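Local coordinates for protein putative aldehyde dehydrogenase (Burkholderia cenocepacia, PDB 4YWE) that probably oxidises aldehydes with NAD or NADP as electron acceptor and carries bound calcium and magnesium ions, at residues P353-G358 / P373-D378. Numbering follows the deposited sequence.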
# COMPACT_ATOMS: atom_id res chain seq x y z
N PRO A 353 -3.22 -38.77 -32.75
CA PRO A 353 -2.63 -38.34 -34.02
C PRO A 353 -1.64 -37.19 -33.86
O PRO A 353 -1.95 -36.21 -33.18
CB PRO A 353 -3.84 -37.89 -34.84
CG PRO A 353 -5.04 -38.43 -34.12
CD PRO A 353 -4.65 -38.46 -32.68
N MET A 354 -0.47 -37.31 -34.47
CA MET A 354 0.47 -36.21 -34.53
C MET A 354 0.18 -35.38 -35.78
O MET A 354 0.52 -35.79 -36.89
CB MET A 354 1.92 -36.71 -34.53
CG MET A 354 2.95 -35.60 -34.63
SD MET A 354 4.64 -36.21 -34.49
CE MET A 354 4.67 -36.73 -32.78
N ALA A 355 -0.46 -34.23 -35.58
CA ALA A 355 -0.89 -33.39 -36.69
C ALA A 355 0.30 -32.90 -37.51
O ALA A 355 0.24 -32.86 -38.74
CB ALA A 355 -1.69 -32.20 -36.17
N ALA A 356 1.38 -32.53 -36.83
CA ALA A 356 2.57 -32.03 -37.50
C ALA A 356 3.78 -32.03 -36.58
O ALA A 356 3.65 -32.16 -35.36
CB ALA A 356 2.33 -30.63 -38.03
N HIS A 357 4.96 -31.89 -37.17
CA HIS A 357 6.19 -31.76 -36.41
C HIS A 357 7.25 -31.04 -37.23
O HIS A 357 7.21 -31.05 -38.46
CB HIS A 357 6.70 -33.14 -35.96
CG HIS A 357 7.13 -34.02 -37.09
ND1 HIS A 357 8.34 -33.88 -37.74
CD2 HIS A 357 6.50 -35.06 -37.69
CE1 HIS A 357 8.44 -34.80 -38.69
NE2 HIS A 357 7.33 -35.53 -38.68
N GLY A 358 8.19 -30.40 -36.54
CA GLY A 358 9.31 -29.76 -37.21
C GLY A 358 10.31 -30.79 -37.69
O GLY A 358 10.06 -31.99 -37.60
N PRO A 373 9.82 -29.99 -32.54
CA PRO A 373 8.53 -29.64 -31.94
C PRO A 373 7.40 -30.47 -32.52
O PRO A 373 7.36 -30.69 -33.73
CB PRO A 373 8.37 -28.16 -32.29
CG PRO A 373 9.76 -27.67 -32.48
CD PRO A 373 10.49 -28.82 -33.11
N ALA A 374 6.49 -30.94 -31.67
CA ALA A 374 5.43 -31.83 -32.11
C ALA A 374 4.05 -31.29 -31.77
O ALA A 374 3.81 -30.82 -30.66
CB ALA A 374 5.62 -33.21 -31.50
N LEU A 375 3.14 -31.36 -32.74
CA LEU A 375 1.76 -30.95 -32.54
C LEU A 375 0.83 -32.16 -32.59
O LEU A 375 0.68 -32.79 -33.64
CB LEU A 375 1.34 -29.93 -33.59
CG LEU A 375 -0.15 -29.57 -33.59
CD1 LEU A 375 -0.54 -28.82 -32.33
CD2 LEU A 375 -0.50 -28.77 -34.83
N LEU A 376 0.21 -32.48 -31.46
CA LEU A 376 -0.73 -33.59 -31.40
C LEU A 376 -2.15 -33.08 -31.19
O LEU A 376 -2.37 -32.08 -30.50
CB LEU A 376 -0.34 -34.57 -30.28
CG LEU A 376 0.90 -35.42 -30.54
CD1 LEU A 376 2.18 -34.68 -30.18
CD2 LEU A 376 0.82 -36.74 -29.80
N ARG A 377 -3.11 -33.78 -31.78
CA ARG A 377 -4.50 -33.33 -31.77
C ARG A 377 -5.43 -34.37 -31.15
O ARG A 377 -5.05 -35.53 -30.98
CB ARG A 377 -4.96 -33.02 -33.19
CG ARG A 377 -4.80 -34.18 -34.16
CD ARG A 377 -5.57 -33.93 -35.44
NE ARG A 377 -6.99 -33.74 -35.19
CZ ARG A 377 -7.81 -33.06 -35.98
NH1 ARG A 377 -7.35 -32.50 -37.08
NH2 ARG A 377 -9.09 -32.94 -35.66
N ASP A 378 -6.63 -33.93 -30.80
CA ASP A 378 -7.67 -34.79 -30.24
C ASP A 378 -7.18 -35.49 -28.98
O ASP A 378 -7.57 -36.62 -28.69
CB ASP A 378 -8.12 -35.83 -31.28
CG ASP A 378 -8.55 -35.19 -32.58
OD1 ASP A 378 -9.27 -34.18 -32.55
OD2 ASP A 378 -8.16 -35.71 -33.65
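Met354-His357 and Ala374-Leu376 run antiparallel at 164°, with Ala355 and Ala356 both set opposite Leu375. Leu375 O takes two amides: Ala356 N at 3.3 Å, in the carbonyl plane on a lone pair, and Ala355 N in a short but weak, bent bond (N-H...O 120°). Leu375 N returns a bond to Ala356 O, and the ladder is completed by Arg377 N to Pro353 O at one end and Gly358 N to Pro373 O at the other.

Met354, Leu376, Ala374 and His357 share one face. Met354 CG lies anti to the backbone N (chi1 178°), and the chain bends at chi3, bringing CE 3.9 Å from Ala374 CB and 4.1 Å from Leu376 CD1. His357 instead leads away from Ala374, its ring tied by ND1 to Gly358 O at 2.6 Å. Leu376 also packs on Leu344 and Ala347 of helix 334-349. Leu375 and Ala356 take the other face and meet helix 303-315; at the bulge the CB of Ala355 turns toward the neighbouring strand and meets Leu375 CD2 at 3.9 Å. Arg377 lays CG against Pro353 CB at 3.9 Å; beyond, its guanidinium bridges to Asp378 and Glu304.

This is a classic beta bulge, placed where strand 354-360 pairs antiparallel with strand 374-376 toward one side of a mixed sheet with helices on both faces, the alpha/beta architecture of an aldehyde dehydrogenase catalytic domain.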